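Local coordinates for MSM0273 (Mycobacterium smegmatis, PDB 5L37), which is a pentameric shell protein of the RMM bacterial microcompartment and, like others of the EutN/CcmL family, probably closes the vertices of the shell, at residues M1-N9 with S44-Q54; M36-S44 with F62-I73. All coordinates share one frame; numbering follows the deposited sequence.

Interaction 1: residues M1-N9 with S44-Q54; sequences MLRATVTGN and SGVGEHVLIAQ
Val6 O takes the shortest bond of this strand pair, from Gly47 N at 2.7 Å, the donor tilted 30° out of the carbonyl plane. The bond lands in a type II turn, Gly45 to Glu48, whose third position is Gly47 with positive phi. Val6 N answers by reaching Glu48 O at 3.0 Å, so both polar backbone atoms of Val6 are held by the turn while its CB presses on Gly45 O. Beyond it, regular antiparallel pairing takes over: Ala4 and Val50 bond reciprocally, with Val50 N 2.8 Å from Ala4 O, as do Leu2 and Ile52. On their shared face Ala4 CB meets Ile52 CD1 at 3.7 Å. Separately, Val6 CG2 meets Val50 CG1 at 4.0 Å. On the other face Thr5 and His49 project together, alongside one another; Thr5 OG1, anti to its carbonyl carbon (chi1 -58°), hydrogen-bonds the ring-edge atom His49 ND1 at 3.0 Å, to which Glu30 adds a weak hydrogen bond. Gly47 O sits over the centre of that ring. Within the five-stranded antiparallel sheet, strand 2-9 is flanked by strands 23-29 and 49-54, while 49-54 pairs along its other edge with 71-76, and the Ile52 side chain packs on Val27, Ala38 and Ile73.

Interaction 2: residues M36-S44 with F62-I73; sequences MIAFDVLGS and FTGTPPPIDALI
The rings of Phe39 and Phe62 meet obliquely, their planes at 73°. Phe39 CD2 touches Phe62 CZ at 3.6 Å. Leu72 CD1 lies at the edge of the Phe39 ring, 4.3 Å from its CD2, and Val41 CG1 reaches the edge of Phe62, 3.8 Å from CE1. Ile69 comes in roughly perpendicular to the Phe39 side chain, its CG2 against CB and its CD1 near the ring. Next to the aromatic pair the backbones join through a single bridge: Phe39 N donates to Ala71 O at 2.9 Å, from above the carbonyl plane, and Ile73 N donates to Phe39 O at 3.0 Å. Asp40 CG stands opposite its own backbone N (chi1 -177°), which turns the carboxylate to the following loop. There OD1 takes the Ser44 hydroxyl at 2.7 Å and OD2 offers its syn lone pair to Ser44 N. A water donates to Asp40 OD1 and Ile73 O and accepts from Val41 N, tying the loop to strand 71-73, while Ile73 CG2 packs beside Asp40 OD1. The strand segments diverge by only 56° in direction, and bridging 35-40 to 71-76, the outermost strands of the sheet, is consistent with closure of a small barrel, as in the OB-type fold of this clan.

How the interactions relate
Both contacts build one sheet that curls on itself, yet they do different work. Interaction 1 is a long antiparallel ladder in its middle, ending in a turn, with Thr5 and His49 on one face, and it is only partly buried. Interaction 2 is buried, its two backbone bonds supplemented by aromatic and aliphatic packing and by one water, and it joins the two outermost strands. The contacts touch where Ala53 N meets Leu72 O at 2.9 Å, probably a hydrogen bond, and they share Ser44. Each also serves the pentamer: the backbone N atoms of Met1 and Gln54 bond the Asp70 carboxylate of a neighbouring subunit, whereas the Asp70 carboxylate of 62-73 bonds the same backbone atoms of another.

Interaction 1: residues M1-N9 with S44-Q54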
# COMPACT_ATOMS: atom_id res chain seq x y z
N MET C 1 4.54 6.55 8.24
CA MET C 1 5.95 6.15 8.52
C MET C 1 5.97 5.36 9.81
O MET C 1 5.04 5.41 10.61
CB MET C 1 6.90 7.38 8.60
CG MET C 1 7.12 8.11 7.25
SD MET C 1 5.75 9.28 6.93
CE MET C 1 6.15 10.60 8.11
N LEU C 2 7.04 4.57 9.99
CA LEU C 2 7.14 3.76 11.21
C LEU C 2 8.49 3.98 11.89
O LEU C 2 9.51 4.21 11.25
CB LEU C 2 7.00 2.29 10.90
CG LEU C 2 5.64 1.87 10.34
CD1 LEU C 2 5.74 0.43 9.84
CD2 LEU C 2 4.51 2.01 11.38
N ARG C 3 8.47 3.93 13.21
CA ARG C 3 9.70 3.84 14.00
C ARG C 3 10.14 2.39 14.01
O ARG C 3 9.32 1.49 14.25
CB ARG C 3 9.46 4.35 15.44
CG ARG C 3 9.07 5.79 15.53
CD ARG C 3 8.93 6.26 16.98
NE ARG C 3 8.05 5.44 17.78
CZ ARG C 3 8.46 4.60 18.73
NH1 ARG C 3 9.76 4.46 19.01
NH2 ARG C 3 7.57 3.90 19.41
N ALA C 4 11.44 2.17 13.80
CA ALA C 4 11.99 0.82 13.83
C ALA C 4 13.38 0.86 14.39
O ALA C 4 13.97 1.94 14.54
CB ALA C 4 12.01 0.25 12.43
N THR C 5 13.89 -0.33 14.71
CA THR C 5 15.25 -0.48 15.20
C THR C 5 16.00 -1.34 14.21
O THR C 5 15.50 -2.41 13.84
CB THR C 5 15.28 -1.12 16.61
OG1 THR C 5 14.51 -0.29 17.50
CG2 THR C 5 16.71 -1.24 17.13
N VAL C 6 17.19 -0.89 13.81
CA VAL C 6 18.06 -1.70 12.95
C VAL C 6 18.62 -2.90 13.72
O VAL C 6 19.17 -2.76 14.82
CB VAL C 6 19.24 -0.90 12.40
CG1 VAL C 6 20.09 -1.78 11.47
CG2 VAL C 6 18.74 0.37 11.63
N THR C 7 18.44 -4.09 13.16
CA THR C 7 18.88 -5.29 13.87
C THR C 7 20.01 -5.99 13.16
O THR C 7 20.76 -6.79 13.76
CB THR C 7 17.72 -6.28 14.06
OG1 THR C 7 17.13 -6.55 12.78
CG2 THR C 7 16.63 -5.69 14.96
N GLY C 8 20.22 -5.68 11.89
CA GLY C 8 21.32 -6.32 11.18
C GLY C 8 21.42 -5.95 9.72
O GLY C 8 20.63 -5.18 9.20
N ASN C 9 22.37 -6.57 9.02
CA ASN C 9 22.56 -6.26 7.62
C ASN C 9 22.13 -7.49 6.85
O ASN C 9 22.15 -8.62 7.37
CB ASN C 9 24.03 -5.91 7.32
CG ASN C 9 24.17 -4.78 6.28
OD1 ASN C 9 23.64 -4.84 5.16
ND2 ASN C 9 24.88 -3.72 6.68
N SER C 44 23.14 4.00 8.51
CA SER C 44 22.52 3.66 9.80
C SER C 44 23.16 2.43 10.41
O SER C 44 23.61 1.55 9.69
CB SER C 44 21.02 3.40 9.62
OG SER C 44 20.38 4.52 9.02
N GLY C 45 23.24 2.41 11.74
CA GLY C 45 23.90 1.32 12.46
C GLY C 45 23.00 0.34 13.19
O GLY C 45 21.86 0.65 13.46
N VAL C 46 23.53 -0.85 13.50
CA VAL C 46 22.75 -1.81 14.27
C VAL C 46 22.42 -1.22 15.63
O VAL C 46 23.27 -0.63 16.31
CB VAL C 46 23.49 -3.16 14.43
CG1 VAL C 46 22.80 -4.03 15.44
CG2 VAL C 46 23.55 -3.87 13.12
N GLY C 47 21.16 -1.36 16.02
CA GLY C 47 20.72 -0.86 17.31
C GLY C 47 20.14 0.53 17.21
O GLY C 47 19.52 1.03 18.14
N GLU C 48 20.35 1.17 16.07
CA GLU C 48 19.87 2.53 15.88
C GLU C 48 18.36 2.60 15.67
O GLU C 48 17.75 1.76 15.01
CB GLU C 48 20.56 3.16 14.68
CG GLU C 48 20.23 4.59 14.44
CD GLU C 48 21.09 5.17 13.32
OE1 GLU C 48 22.11 4.54 12.96
OE2 GLU C 48 20.73 6.25 12.80
N HIS C 49 17.74 3.61 16.25
CA HIS C 49 16.33 3.83 16.05
C HIS C 49 16.09 4.75 14.87
O HIS C 49 16.61 5.87 14.85
CB HIS C 49 15.71 4.42 17.32
CG HIS C 49 15.96 3.57 18.52
ND1 HIS C 49 15.40 2.33 18.68
CD2 HIS C 49 16.74 3.79 19.61
CE1 HIS C 49 15.84 1.80 19.81
NE2 HIS C 49 16.64 2.67 20.40
N VAL C 50 15.29 4.28 13.92
CA VAL C 50 15.16 4.98 12.64
C VAL C 50 13.69 5.14 12.27
O VAL C 50 12.81 4.49 12.83
CB VAL C 50 15.87 4.24 11.50
CG1 VAL C 50 17.40 4.18 11.76
CG2 VAL C 50 15.35 2.83 11.37
N LEU C 51 13.45 6.02 11.30
CA LEU C 51 12.14 6.32 10.75
C LEU C 51 12.10 5.78 9.32
O LEU C 51 13.01 6.06 8.55
CB LEU C 51 11.94 7.84 10.76
CG LEU C 51 10.57 8.38 10.41
CD1 LEU C 51 9.56 7.80 11.47
CD2 LEU C 51 10.67 9.91 10.42
N ILE C 52 11.08 4.99 8.99
CA ILE C 52 10.98 4.33 7.68
C ILE C 52 9.76 4.80 6.93
O ILE C 52 8.66 4.90 7.52
CB ILE C 52 10.90 2.81 7.85
CG1 ILE C 52 12.29 2.39 8.39
CG2 ILE C 52 10.58 2.13 6.51
CD1 ILE C 52 12.31 1.01 8.82
N ALA C 53 9.93 5.05 5.63
CA ALA C 53 8.77 5.26 4.73
C ALA C 53 8.62 4.07 3.80
O ALA C 53 9.63 3.45 3.42
CB ALA C 53 8.94 6.53 3.91
N GLN C 54 7.37 3.72 3.47
CA GLN C 54 7.11 2.50 2.68
C GLN C 54 6.35 2.79 1.40
O GLN C 54 5.66 3.82 1.27
CB GLN C 54 6.29 1.53 3.52
CG GLN C 54 7.03 1.03 4.76
CD GLN C 54 6.15 0.12 5.56
OE1 GLN C 54 5.40 0.55 6.43
NE2 GLN C 54 6.18 -1.17 5.22

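Interaction 2: residues M36-S44 with F62-I73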
# COMPACT_ATOMS: atom_id res chain seq x y z
N MET C 36 11.14 -6.34 8.83
CA MET C 36 11.19 -6.13 7.38
C MET C 36 12.59 -5.70 6.99
O MET C 36 13.47 -5.50 7.85
CB MET C 36 10.17 -5.07 6.91
CG MET C 36 10.62 -3.66 7.17
SD MET C 36 9.39 -2.38 6.68
CE MET C 36 8.20 -2.65 7.95
N ILE C 37 12.83 -5.63 5.69
CA ILE C 37 14.09 -5.15 5.15
C ILE C 37 13.88 -3.78 4.55
O ILE C 37 13.01 -3.59 3.68
CB ILE C 37 14.69 -6.14 4.07
CG1 ILE C 37 14.79 -7.59 4.62
CG2 ILE C 37 16.04 -5.59 3.52
CD1 ILE C 37 15.47 -7.73 5.94
N ALA C 38 14.68 -2.82 5.02
CA ALA C 38 14.59 -1.47 4.53
C ALA C 38 15.87 -1.05 3.88
O ALA C 38 16.96 -1.47 4.33
CB ALA C 38 14.25 -0.47 5.69
N PHE C 39 15.78 -0.23 2.85
CA PHE C 39 16.97 0.30 2.19
C PHE C 39 17.52 1.48 2.97
O PHE C 39 16.76 2.26 3.51
CB PHE C 39 16.64 0.73 0.74
CG PHE C 39 17.83 0.82 -0.13
CD1 PHE C 39 18.43 -0.34 -0.57
CD2 PHE C 39 18.37 2.06 -0.52
CE1 PHE C 39 19.56 -0.31 -1.38
CE2 PHE C 39 19.52 2.12 -1.34
CZ PHE C 39 20.11 0.92 -1.76
N ASP C 40 18.83 1.59 3.02
CA ASP C 40 19.47 2.66 3.79
C ASP C 40 20.55 3.35 2.99
O ASP C 40 21.43 2.68 2.43
CB ASP C 40 20.08 2.09 5.05
CG ASP C 40 20.68 3.17 5.93
OD1 ASP C 40 19.95 4.04 6.40
OD2 ASP C 40 21.85 3.03 6.26
N VAL C 41 20.50 4.68 2.97
CA VAL C 41 21.52 5.48 2.31
C VAL C 41 22.29 6.35 3.32
O VAL C 41 23.25 7.02 2.96
CB VAL C 41 20.94 6.38 1.22
CG1 VAL C 41 20.26 5.51 0.10
CG2 VAL C 41 19.92 7.37 1.79
N LEU C 42 21.83 6.35 4.57
CA LEU C 42 22.41 7.19 5.64
C LEU C 42 23.56 6.60 6.45
O LEU C 42 24.05 7.24 7.39
CB LEU C 42 21.30 7.62 6.59
CG LEU C 42 20.29 8.60 5.96
CD1 LEU C 42 19.08 8.82 6.93
CD2 LEU C 42 20.96 9.94 5.59
N GLY C 43 23.87 5.32 6.25
CA GLY C 43 24.92 4.72 7.04
C GLY C 43 24.41 4.41 8.44
O GLY C 43 25.17 4.48 9.43
N SER C 44 23.14 4.00 8.51
CA SER C 44 22.52 3.66 9.80
C SER C 44 23.16 2.43 10.41
O SER C 44 23.61 1.55 9.69
CB SER C 44 21.02 3.40 9.62
OG SER C 44 20.38 4.52 9.02
N PHE C 62 14.70 8.46 -5.14
CA PHE C 62 15.93 8.30 -5.93
C PHE C 62 15.86 9.01 -7.26
O PHE C 62 14.81 9.11 -7.87
CB PHE C 62 16.22 6.81 -6.13
CG PHE C 62 16.57 6.13 -4.86
CD1 PHE C 62 17.91 6.15 -4.40
CD2 PHE C 62 15.61 5.53 -4.07
CE1 PHE C 62 18.25 5.53 -3.18
CE2 PHE C 62 15.94 4.94 -2.85
CZ PHE C 62 17.26 4.94 -2.41
N THR C 63 17.00 9.55 -7.66
CA THR C 63 17.11 10.12 -9.00
C THR C 63 17.40 8.97 -9.95
O THR C 63 17.88 7.90 -9.52
CB THR C 63 18.21 11.17 -9.05
OG1 THR C 63 19.41 10.62 -8.49
CG2 THR C 63 17.81 12.40 -8.22
N GLY C 64 17.07 9.16 -11.22
CA GLY C 64 17.27 8.12 -12.21
C GLY C 64 16.09 7.18 -12.35
O GLY C 64 14.96 7.51 -12.02
N THR C 65 16.38 5.99 -12.86
CA THR C 65 15.38 4.96 -13.10
C THR C 65 14.83 4.53 -11.74
O THR C 65 15.62 4.35 -10.82
CB THR C 65 15.99 3.76 -13.81
OG1 THR C 65 16.70 4.21 -14.98
CG2 THR C 65 14.93 2.76 -14.20
N PRO C 66 13.49 4.41 -11.62
CA PRO C 66 12.93 4.11 -10.30
C PRO C 66 13.40 2.75 -9.77
O PRO C 66 13.09 1.69 -10.36
CB PRO C 66 11.41 4.10 -10.54
CG PRO C 66 11.26 3.85 -12.05
CD PRO C 66 12.45 4.55 -12.66
N PRO C 67 14.11 2.76 -8.62
CA PRO C 67 14.56 1.44 -8.16
C PRO C 67 13.46 0.61 -7.53
O PRO C 67 12.48 1.15 -6.99
CB PRO C 67 15.61 1.75 -7.12
CG PRO C 67 15.22 3.11 -6.56
CD PRO C 67 14.60 3.85 -7.76
N PRO C 68 13.65 -0.71 -7.53
CA PRO C 68 12.63 -1.62 -7.01
C PRO C 68 12.72 -1.75 -5.48
O PRO C 68 13.00 -2.83 -4.93
CB PRO C 68 12.96 -2.93 -7.73
CG PRO C 68 14.49 -2.90 -7.81
CD PRO C 68 14.86 -1.42 -8.03
N ILE C 69 12.46 -0.62 -4.81
CA ILE C 69 12.63 -0.48 -3.37
C ILE C 69 11.32 0.01 -2.79
O ILE C 69 10.79 1.06 -3.26
CB ILE C 69 13.77 0.55 -3.08
CG1 ILE C 69 15.10 0.00 -3.61
CG2 ILE C 69 13.84 0.92 -1.60
CD1 ILE C 69 15.52 -1.24 -2.90
N ASP C 70 10.79 -0.69 -1.78
CA ASP C 70 9.48 -0.33 -1.18
C ASP C 70 9.60 0.03 0.33
O ASP C 70 8.59 0.09 1.04
CB ASP C 70 8.48 -1.49 -1.40
CG ASP C 70 8.86 -2.77 -0.62
OD1 ASP C 70 9.84 -2.71 0.13
OD2 ASP C 70 8.15 -3.80 -0.74
N ALA C 71 10.82 0.27 0.82
CA ALA C 71 11.02 0.69 2.22
C ALA C 71 12.35 1.40 2.32
O ALA C 71 13.35 0.89 1.81
CB ALA C 71 10.99 -0.53 3.16
N LEU C 72 12.35 2.60 2.90
CA LEU C 72 13.53 3.47 2.94
C LEU C 72 13.63 4.08 4.30
O LEU C 72 12.67 4.64 4.80
CB LEU C 72 13.43 4.58 1.87
CG LEU C 72 14.56 5.61 1.83
CD1 LEU C 72 15.91 4.94 1.41
CD2 LEU C 72 14.16 6.68 0.83
N ILE C 73 14.82 4.01 4.89
CA ILE C 73 15.08 4.76 6.12
C ILE C 73 15.25 6.23 5.79
O ILE C 73 16.11 6.60 4.97
CB ILE C 73 16.31 4.16 6.82
CG1 ILE C 73 15.92 2.83 7.48
CG2 ILE C 73 16.88 5.18 7.85
CD1 ILE C 73 17.18 1.91 7.84
O HOH W 1 18.69 5.82 4.73